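Local atomic coordinates of sensor histidine kinase (Clostridium perfringens, PDB entry 4ONX), a protein that probably senses an extracellular signal through its Cache-type domain and relays it to its own histidine kinase part. Residues N77-M87 with Q143-Y152; V35-F44 with E129-V137. One frame throughout, in Å; residues are numbered along the deposited sequence.

Interaction 1. Residues N77-M87 with Q143-Y152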
loop_
_atom_site.group_PDB
_atom_site.type_symbol
_atom_site.label_atom_id
_atom_site.label_comp_id
_atom_site.label_asym_id
_atom_site.label_seq_id
_atom_site.Cartn_x
_atom_site.Cartn_y
_atom_site.Cartn_z
ATOM N N ASN E 77 22.699 7.170 0.379
ATOM C CA ASN E 77 22.888 8.454 1.022
ATOM C C ASN E 77 23.243 9.581 0.059
ATOM O O ASN E 77 22.687 10.670 0.148
ATOM C CB ASN E 77 23.974 8.333 2.098
ATOM C CG ASN E 77 24.054 9.558 2.989
ATOM O OD1 ASN E 77 23.044 10.218 3.243
ATOM N ND2 ASN E 77 25.251 9.848 3.502
ATOM N N ASP E 78 24.154 9.320 -0.871
ATOM C CA ASP E 78 24.592 10.356 -1.815
ATOM C C ASP E 78 23.637 10.659 -2.963
ATOM O O ASP E 78 23.958 11.483 -3.815
ATOM C CB ASP E 78 25.977 10.015 -2.374
ATOM C CG ASP E 78 27.077 10.175 -1.342
ATOM O OD1 ASP E 78 26.901 10.968 -0.396
ATOM O OD2 ASP E 78 28.135 9.527 -1.491
ATOM N N VAL E 79 22.483 10.007 -3.005
ATOM C CA VAL E 79 21.532 10.267 -4.068
ATOM C C VAL E 79 20.354 11.047 -3.526
ATOM O O VAL E 79 19.496 10.490 -2.856
ATOM C CB VAL E 79 21.013 8.977 -4.696
ATOM C CG1 VAL E 79 19.958 9.286 -5.740
ATOM C CG2 VAL E 79 22.159 8.209 -5.323
ATOM N N ASP E 80 20.309 12.333 -3.844
ATOM C CA ASP E 80 19.237 13.206 -3.393
ATOM C C ASP E 80 18.160 13.397 -4.450
ATOM O O ASP E 80 17.064 13.853 -4.139
ATOM C CB ASP E 80 19.799 14.580 -3.050
ATOM C CG ASP E 80 20.872 14.532 -1.976
ATOM O OD1 ASP E 80 20.837 13.609 -1.134
ATOM O OD2 ASP E 80 21.726 15.449 -1.960
ATOM N N ILE E 81 18.471 13.071 -5.700
ATOM C CA ILE E 81 17.530 13.255 -6.795
ATOM C C ILE E 81 17.720 12.205 -7.864
ATOM O O ILE E 81 18.843 11.857 -8.220
ATOM C CB ILE E 81 17.771 14.627 -7.500
ATOM C CG1 ILE E 81 17.800 15.778 -6.481
ATOM C CG2 ILE E 81 16.778 14.889 -8.642
ATOM C CD1 ILE E 81 18.045 17.152 -7.069
ATOM N N ILE E 82 16.606 11.725 -8.385
ATOM C CA ILE E 82 16.613 10.788 -9.477
ATOM C C ILE E 82 15.502 11.163 -10.418
ATOM O O ILE E 82 14.352 11.328 -10.004
ATOM C CB ILE E 82 16.319 9.354 -9.072
ATOM C CG1 ILE E 82 17.422 8.784 -8.205
ATOM C CG2 ILE E 82 16.133 8.505 -10.321
ATOM C CD1 ILE E 82 17.209 7.318 -7.916
ATOM N N VAL E 83 15.838 11.233 -11.692
ATOM C CA VAL E 83 14.869 11.554 -12.699
ATOM C C VAL E 83 14.985 10.594 -13.845
ATOM O O VAL E 83 16.081 10.268 -14.282
ATOM C CB VAL E 83 15.084 12.966 -13.223
ATOM C CG1 VAL E 83 14.222 13.210 -14.449
ATOM C CG2 VAL E 83 14.785 13.968 -12.124
ATOM N N VAL E 84 13.841 10.130 -14.311
ATOM C CA VAL E 84 13.782 9.235 -15.431
ATOM C C VAL E 84 12.883 9.914 -16.431
ATOM O O VAL E 84 11.716 10.207 -16.151
ATOM C CB VAL E 84 13.197 7.876 -15.047
ATOM C CG1 VAL E 84 13.093 6.991 -16.281
ATOM C CG2 VAL E 84 14.058 7.228 -13.974
ATOM N N ALA E 85 13.432 10.173 -17.605
ATOM C CA ALA E 85 12.697 10.860 -18.637
ATOM C C ALA E 85 12.705 10.090 -19.932
ATOM O O ALA E 85 13.664 9.390 -20.250
ATOM C CB ALA E 85 13.307 12.231 -18.862
ATOM N N ASP E 86 11.609 10.213 -20.668
ATOM C CA ASP E 86 11.517 9.618 -21.986
ATOM C C ASP E 86 11.806 10.782 -22.939
ATOM O O ASP E 86 12.157 11.874 -22.487
ATOM C CB ASP E 86 10.168 8.944 -22.215
ATOM C CG ASP E 86 9.015 9.904 -22.173
ATOM O OD1 ASP E 86 9.240 11.135 -22.089
ATOM O OD2 ASP E 86 7.875 9.402 -22.222
HETATM N N MSE E 87 11.665 10.574 -24.239
HETATM C CA MSE E 87 11.992 11.641 -25.180
HETATM C C MSE E 87 11.064 12.829 -25.087
HETATM O O MSE E 87 11.405 13.902 -25.572
HETATM C CB MSE E 87 12.081 11.111 -26.604
HETATM C CG MSE E 87 13.087 9.963 -26.766
HETATM SE SE MSE E 87 14.944 10.362 -26.206
HETATM C CE MSE E 87 14.965 12.310 -26.070
ATOM N N GLN E 143 17.676 5.065 -28.718
ATOM C CA GLN E 143 17.586 5.789 -27.457
ATOM C C GLN E 143 16.136 6.151 -27.172
ATOM O O GLN E 143 15.483 6.797 -27.992
ATOM C CB GLN E 143 18.433 7.059 -27.494
ATOM C CG GLN E 143 18.295 7.913 -26.243
ATOM C CD GLN E 143 19.278 9.072 -26.184
ATOM O OE1 GLN E 143 20.242 9.136 -26.945
ATOM N NE2 GLN E 143 19.047 9.977 -25.245
ATOM N N VAL E 144 15.649 5.752 -26.000
ATOM C CA VAL E 144 14.257 6.003 -25.620
ATOM C C VAL E 144 14.092 7.023 -24.496
ATOM O O VAL E 144 12.970 7.347 -24.110
ATOM C CB VAL E 144 13.559 4.697 -25.206
ATOM C CG1 VAL E 144 13.511 3.735 -26.382
ATOM C CG2 VAL E 144 14.264 4.055 -24.018
ATOM N N GLY E 145 15.201 7.525 -23.969
ATOM C CA GLY E 145 15.144 8.504 -22.899
ATOM C C GLY E 145 16.472 8.648 -22.196
ATOM O O GLY E 145 17.530 8.387 -22.775
ATOM N N PHE E 146 16.424 9.089 -20.947
ATOM C CA PHE E 146 17.632 9.246 -20.166
ATOM C C PHE E 146 17.324 9.193 -18.683
ATOM O O PHE E 146 16.172 9.311 -18.269
ATOM C CB PHE E 146 18.334 10.574 -20.487
ATOM C CG PHE E 146 17.629 11.786 -19.943
ATOM C CD1 PHE E 146 17.820 12.181 -18.621
ATOM C CD2 PHE E 146 16.809 12.552 -20.754
ATOM C CE1 PHE E 146 17.183 13.301 -18.118
ATOM C CE2 PHE E 146 16.174 13.677 -20.256
ATOM C CZ PHE E 146 16.359 14.048 -18.935
ATOM N N ILE E 147 18.379 9.047 -17.887
ATOM C CA ILE E 147 18.253 9.000 -16.448
ATOM C C ILE E 147 19.223 9.991 -15.878
ATOM O O ILE E 147 20.357 10.033 -16.289
ATOM C CB ILE E 147 18.577 7.604 -15.902
ATOM C CG1 ILE E 147 17.673 6.584 -16.579
ATOM C CG2 ILE E 147 18.415 7.569 -14.393
ATOM C CD1 ILE E 147 17.731 5.207 -15.983
HETATM N N MSE E 148 18.766 10.802 -14.942
HETATM C CA MSE E 148 19.626 11.783 -14.308
HETATM C C MSE E 148 19.654 11.419 -12.860
HETATM O O MSE E 148 18.630 11.040 -12.285
HETATM C CB MSE E 148 19.072 13.184 -14.525
HETATM C CG MSE E 148 20.019 14.272 -14.060
HETATM SE SE MSE E 148 19.775 14.595 -12.142
HETATM C CE MSE E 148 18.162 15.693 -12.400
ATOM N N VAL E 149 20.832 11.493 -12.262
ATOM C CA VAL E 149 20.995 11.184 -10.854
ATOM C C VAL E 149 21.868 12.271 -10.270
ATOM O O VAL E 149 22.894 12.600 -10.849
ATOM C CB VAL E 149 21.662 9.813 -10.651
ATOM C CG1 VAL E 149 21.913 9.551 -9.180
ATOM C CG2 VAL E 149 20.791 8.710 -11.215
ATOM N N GLY E 150 21.487 12.816 -9.118
ATOM C CA GLY E 150 22.269 13.889 -8.537
ATOM C C GLY E 150 22.298 13.991 -7.030
ATOM O O GLY E 150 21.502 13.367 -6.317
ATOM N N LYS E 151 23.238 14.796 -6.560
ATOM C CA LYS E 151 23.412 15.055 -5.147
ATOM C C LYS E 151 23.406 16.553 -4.964
ATOM O O LYS E 151 23.971 17.278 -5.779
ATOM C CB LYS E 151 24.746 14.506 -4.653
ATOM C CG LYS E 151 24.996 14.758 -3.176
ATOM C CD LYS E 151 26.394 14.332 -2.786
ATOM C CE LYS E 151 26.686 14.610 -1.324
ATOM N NZ LYS E 151 25.860 13.758 -0.430
ATOM N N TYR E 152 22.787 17.016 -3.886
ATOM C CA TYR E 152 22.716 18.433 -3.604
ATOM C C TYR E 152 23.746 18.838 -2.565
ATOM O O TYR E 152 24.028 18.086 -1.636
ATOM C CB TYR E 152 21.311 18.824 -3.128
ATOM C CG TYR E 152 21.210 20.286 -2.724
ATOM C CD1 TYR E 152 21.074 21.288 -3.683
ATOM C CD2 TYR E 152 21.269 20.666 -1.384
ATOM C CE1 TYR E 152 21.000 22.625 -3.319
ATOM C CE2 TYR E 152 21.188 22.002 -1.012
ATOM C CZ TYR E 152 21.055 22.980 -1.982
ATOM O OH TYR E 152 20.977 24.313 -1.624
#
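Strand 81-86 and strand 143-152 run antiparallel, with their axes 4.6 Å apart at closest approach. Ile-81 with Gly-150, Val-83 with Met-148 and Ala-85 with Phe-146 are the hydrogen-bonded pairs. Ile-82 with Val-149 and Val-84 with Ile-147 are non-hydrogen-bonded pairs between them. Asp-80 and Ile-81 both face Gly-150 in a classic beta bulge. Gly-150 O takes two bonds there, from Asp-80 N at 2.9 Å and from Ile-81 N at 3.1 Å. The Asp-80 carboxylate turns to the same strand: its OD2 accepts from Tyr-152 N at 2.7 Å, in a nearly straight bond (170°) on the anti side of the carboxylate. Within this chain they are the two central strands of the four-stranded antiparallel sheet of the Cache domain. Val-79, Ile-82, Val-84, Ile-147 and Val-149 pack on the helices 33-47 and 63-75. On the other face, Ala-85 CB sits over the Phe-146 ring, 3.8 Å from its centroid, in a CH-pi contact. Phe-146 and Ile-81 also pack on a second subunit. The Met-148 side chain, a selenomethionine, bends at chi2 (-85°) and chi3, which brings CE to 3.8 Å from Val-83 CG2 and near Ile-81 CG2. Beyond the bulge, the Lys-151 chain passes Asp-78 O and bends only at chi4 (67°). Its NZ forms a salt bridge with Asp-78 OD1 at 3.0 Å.

Interaction 2. Residues V35-F44 with E129-V137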
loop_
_atom_site.group_PDB
_atom_site.type_symbol
_atom_site.label_atom_id
_atom_site.label_comp_id
_atom_site.label_asym_id
_atom_site.label_seq_id
_atom_site.Cartn_x
_atom_site.Cartn_y
_atom_site.Cartn_z
ATOM N N VAL E 35 31.485 10.001 -4.676
ATOM C CA VAL E 35 30.190 10.490 -5.094
ATOM C C VAL E 35 30.029 10.308 -6.591
ATOM O O VAL E 35 29.063 9.705 -7.058
ATOM C CB VAL E 35 30.021 11.981 -4.742
ATOM C CG1 VAL E 35 28.749 12.545 -5.347
ATOM C CG2 VAL E 35 30.023 12.175 -3.236
ATOM N N ARG E 36 30.981 10.829 -7.348
ATOM C CA ARG E 36 30.904 10.740 -8.797
ATOM C C ARG E 36 30.629 9.292 -9.211
ATOM O O ARG E 36 29.772 9.039 -10.060
ATOM C CB ARG E 36 32.193 11.266 -9.464
ATOM C CG ARG E 36 32.522 12.722 -9.106
ATOM C CD ARG E 36 33.702 13.410 -9.841
ATOM N NE ARG E 36 33.448 14.846 -9.803
ATOM C CZ ARG E 36 33.003 15.589 -10.811
ATOM N NH1 ARG E 36 32.788 16.880 -10.604
ATOM N NH2 ARG E 36 32.800 15.072 -12.018
ATOM N N ASN E 37 31.330 8.350 -8.579
ATOM C CA ASN E 37 31.174 6.928 -8.928
ATOM C C ASN E 37 29.764 6.445 -8.559
ATOM O O ASN E 37 29.062 5.894 -9.402
ATOM C CB ASN E 37 32.285 6.028 -8.336
ATOM C CG ASN E 37 32.946 5.101 -9.374
ATOM O OD1 ASN E 37 32.809 5.268 -10.589
ATOM N ND2 ASN E 37 33.726 4.150 -8.879
ATOM N N THR E 38 29.326 6.698 -7.327
ATOM C CA THR E 38 27.983 6.297 -6.914
ATOM C C THR E 38 26.912 6.758 -7.890
ATOM O O THR E 38 26.003 6.000 -8.244
ATOM C CB THR E 38 27.626 6.894 -5.550
ATOM O OG1 THR E 38 28.574 6.461 -4.581
ATOM C CG2 THR E 38 26.232 6.468 -5.100
ATOM N N LEU E 39 26.993 8.012 -8.308
ATOM C CA LEU E 39 26.005 8.534 -9.225
ATOM C C LEU E 39 26.015 7.765 -10.544
ATOM O O LEU E 39 24.957 7.412 -11.072
ATOM C CB LEU E 39 26.251 10.019 -9.500
ATOM C CG LEU E 39 26.211 11.006 -8.329
ATOM C CD1 LEU E 39 26.442 12.416 -8.849
ATOM C CD2 LEU E 39 24.891 10.950 -7.573
ATOM N N LYS E 40 27.206 7.504 -11.065
ATOM C CA LYS E 40 27.339 6.834 -12.361
ATOM C C LYS E 40 26.856 5.385 -12.290
ATOM O O LYS E 40 26.066 4.956 -13.129
ATOM C CB LYS E 40 28.803 6.947 -12.851
ATOM C CG LYS E 40 29.160 6.616 -14.365
ATOM C CD LYS E 40 29.582 5.189 -14.777
ATOM C CE LYS E 40 30.060 5.177 -16.239
ATOM N NZ LYS E 40 30.437 3.819 -16.744
ATOM N N GLU E 41 27.283 4.647 -11.268
ATOM C CA GLU E 41 26.886 3.232 -11.148
ATOM C C GLU E 41 25.363 3.137 -10.964
ATOM O O GLU E 41 24.684 2.340 -11.621
ATOM C CB GLU E 41 27.677 2.498 -10.043
ATOM C CG GLU E 41 27.322 2.889 -8.624
ATOM C CD GLU E 41 28.135 2.118 -7.587
ATOM O OE1 GLU E 41 28.516 0.957 -7.866
ATOM O OE2 GLU E 41 28.372 2.660 -6.481
ATOM N N THR E 42 24.819 4.004 -10.122
ATOM C CA THR E 42 23.393 4.002 -9.869
ATOM C C THR E 42 22.605 4.226 -11.150
ATOM O O THR E 42 21.650 3.502 -11.446
ATOM C CB THR E 42 23.030 5.086 -8.850
ATOM O OG1 THR E 42 23.705 4.816 -7.621
ATOM C CG2 THR E 42 21.535 5.113 -8.599
ATOM N N ALA E 43 23.004 5.235 -11.906
ATOM C CA ALA E 43 22.312 5.566 -13.143
ATOM C C ALA E 43 22.484 4.467 -14.167
ATOM O O ALA E 43 21.562 4.140 -14.900
ATOM C CB ALA E 43 22.836 6.880 -13.700
ATOM N N PHE E 44 23.676 3.906 -14.220
ATOM C CA PHE E 44 23.950 2.869 -15.178
ATOM C C PHE E 44 23.101 1.656 -14.877
ATOM O O PHE E 44 22.442 1.099 -15.759
ATOM C CB PHE E 44 25.434 2.509 -15.162
ATOM C CG PHE E 44 25.781 1.366 -16.065
ATOM C CD1 PHE E 44 25.857 1.554 -17.435
ATOM C CD2 PHE E 44 26.014 0.097 -15.548
ATOM C CE1 PHE E 44 26.160 0.495 -18.276
ATOM C CE2 PHE E 44 26.319 -0.964 -16.381
ATOM C CZ PHE E 44 26.392 -0.765 -17.749
ATOM N N GLU E 129 24.361 24.182 -4.787
ATOM C CA GLU E 129 24.746 23.597 -6.045
ATOM C C GLU E 129 24.365 22.138 -6.067
ATOM O O GLU E 129 24.296 21.501 -5.021
ATOM C CB GLU E 129 26.255 23.787 -6.159
ATOM C CG GLU E 129 26.884 23.455 -7.497
ATOM C CD GLU E 129 28.367 23.814 -7.545
ATOM O OE1 GLU E 129 29.010 23.541 -8.578
ATOM O OE2 GLU E 129 28.894 24.372 -6.557
ATOM N N THR E 130 24.110 21.606 -7.257
ATOM C CA THR E 130 23.713 20.209 -7.378
ATOM C C THR E 130 24.487 19.503 -8.500
ATOM O O THR E 130 24.491 19.940 -9.648
ATOM C CB THR E 130 22.177 20.079 -7.524
ATOM O OG1 THR E 130 21.824 18.733 -7.846
ATOM C CG2 THR E 130 21.658 20.993 -8.597
ATOM N N LEU E 131 25.182 18.431 -8.133
ATOM C CA LEU E 131 25.981 17.653 -9.076
ATOM C C LEU E 131 25.134 16.572 -9.682
ATOM O O LEU E 131 24.585 15.755 -8.956
ATOM C CB LEU E 131 27.173 17.010 -8.358
ATOM C CG LEU E 131 28.068 16.063 -9.168
ATOM C CD1 LEU E 131 28.668 16.757 -10.387
ATOM C CD2 LEU E 131 29.167 15.512 -8.280
ATOM N N ARG E 132 25.039 16.551 -11.007
ATOM C CA ARG E 132 24.223 15.565 -11.681
ATOM C C ARG E 132 24.990 14.754 -12.701
ATOM O O ARG E 132 26.012 15.188 -13.219
ATOM C CB ARG E 132 23.066 16.239 -12.415
ATOM C CG ARG E 132 22.280 17.269 -11.611
ATOM C CD ARG E 132 22.608 18.684 -12.024
ATOM N NE ARG E 132 21.853 19.080 -13.215
ATOM C CZ ARG E 132 22.286 19.931 -14.138
ATOM N NH1 ARG E 132 21.502 20.256 -15.162
ATOM N NH2 ARG E 132 23.510 20.423 -14.066
ATOM N N TRP E 133 24.469 13.568 -12.992
ATOM C CA TRP E 133 25.040 12.687 -13.995
ATOM C C TRP E 133 23.922 12.267 -14.910
ATOM O O TRP E 133 22.900 11.772 -14.448
ATOM C CB TRP E 133 25.671 11.448 -13.367
ATOM C CG TRP E 133 26.011 10.399 -14.380
ATOM C CD1 TRP E 133 25.240 9.327 -14.737
ATOM C CD2 TRP E 133 27.177 10.339 -15.198
ATOM N NE1 TRP E 133 25.864 8.596 -15.716
ATOM C CE2 TRP E 133 27.056 9.198 -16.019
ATOM C CE3 TRP E 133 28.317 11.136 -15.317
ATOM C CZ2 TRP E 133 28.031 8.839 -16.943
ATOM C CZ3 TRP E 133 29.289 10.776 -16.234
ATOM C CH2 TRP E 133 29.140 9.640 -17.036
ATOM N N PHE E 134 24.113 12.471 -16.206
ATOM C CA PHE E 134 23.114 12.110 -17.200
ATOM C C PHE E 134 23.529 10.847 -17.929
ATOM O O PHE E 134 24.651 10.728 -18.400
ATOM C CB PHE E 134 22.907 13.251 -18.192
ATOM C CG PHE E 134 22.251 14.467 -17.593
ATOM C CD1 PHE E 134 22.982 15.377 -16.844
ATOM C CD2 PHE E 134 20.897 14.711 -17.799
ATOM C CE1 PHE E 134 22.377 16.497 -16.298
ATOM C CE2 PHE E 134 20.289 15.832 -17.256
ATOM C CZ PHE E 134 21.032 16.728 -16.507
ATOM N N GLN E 135 22.587 9.924 -18.042
ATOM C CA GLN E 135 22.813 8.630 -18.647
ATOM C C GLN E 135 21.688 8.343 -19.613
ATOM O O GLN E 135 20.530 8.296 -19.204
ATOM C CB GLN E 135 22.773 7.577 -17.539
ATOM C CG GLN E 135 23.018 6.143 -17.977
ATOM C CD GLN E 135 24.469 5.854 -18.269
ATOM O OE1 GLN E 135 25.363 6.537 -17.771
ATOM N NE2 GLN E 135 24.712 4.827 -19.067
ATOM N N PRO E 136 22.005 8.132 -20.895
ATOM C CA PRO E 136 20.939 7.831 -21.846
ATOM C C PRO E 136 20.399 6.426 -21.620
ATOM O O PRO E 136 21.052 5.629 -20.953
ATOM C CB PRO E 136 21.647 7.911 -23.196
ATOM C CG PRO E 136 23.049 7.534 -22.891
ATOM C CD PRO E 136 23.333 8.093 -21.528
ATOM N N VAL E 137 19.217 6.143 -22.154
ATOM C CA VAL E 137 18.607 4.827 -22.034
ATOM C C VAL E 137 18.284 4.323 -23.425
ATOM O O VAL E 137 17.659 5.030 -24.215
ATOM C CB VAL E 137 17.311 4.859 -21.221
ATOM C CG1 VAL E 137 16.726 3.456 -21.127
ATOM C CG2 VAL E 137 17.566 5.414 -19.831
#
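This is helix-on-sheet packing in the Cache domain: the N-terminal helix 33-47 packs over strand 129-139, an outermost strand of the sheet within the chain. Their segment axes come within 8.4 Å and diverge by 32°. Leu-131, Trp-133 and Gln-135, alternate residues of the strand, point at the helix. Val-35, Leu-39 and Ala-43, spaced four apart, point back. No hydrogen bond crosses between the two segments, so apolar contact carries the packing. Leu-39 CD1 lies 4.0 Å from Leu-131 CG, and Leu-39 CB faces Trp-133 CB. Leu-131 also reaches Val-35 with CD2, and its methyls sit over one face of the Arg-36 guanidinium.

Two residues of the helix meet the Trp-133 indole, at its face and at its edge. Lys-40 CG lies over the face of the six-membered ring, 3.9 Å from its centroid, in a CH-pi contact. The lysine chain turns at chi2 (-92°) and runs beside the indole. Ala-43 CB comes to the edge, 3.6 Å from Trp-133 CD1. Tyr-120 of the second subunit meets the same indole and makes a cation-pi contact with Arg-36. Strand 129-139 pairs antiparallel with a strand of that subunit, and the sheet thus continues across the interface. Within the strand, Trp-133 NE1 donates to Gln-135 OE1 at 3.0 Å, on a lone pair and close to the indole plane. This bond probably helps set the turn of the amide. The other arm of the amide, Gln-135 NE2, lies at the edge of the Phe-44 ring, 3.8 Å from Phe-44 CD1, with the amide and ring planes 88° apart.

The centres of interactions 1 and 2 lie about 7 Å apart, and both reach the same antiparallel sheet. Strand 129-139 is followed directly in the chain by strand 142-153, its neighbour in the sheet. The segments alternate along the chain: 35-44, 77-87, 129-137, 143-152. Backbone bonds probably join the two contacts, from Ile-147 N to Gln-135 O at 2.6 Å and from Val-144 N to Val-137 O at 2.8 Å. Helix 33-47 spans both: Leu-39 touches Val-149 as well as strand 129-139. Interaction 1 builds the middle of the sheet, and interaction 2 covers its margin. Both touch the second subunit, and the sheet runs on into it through strand 129-139.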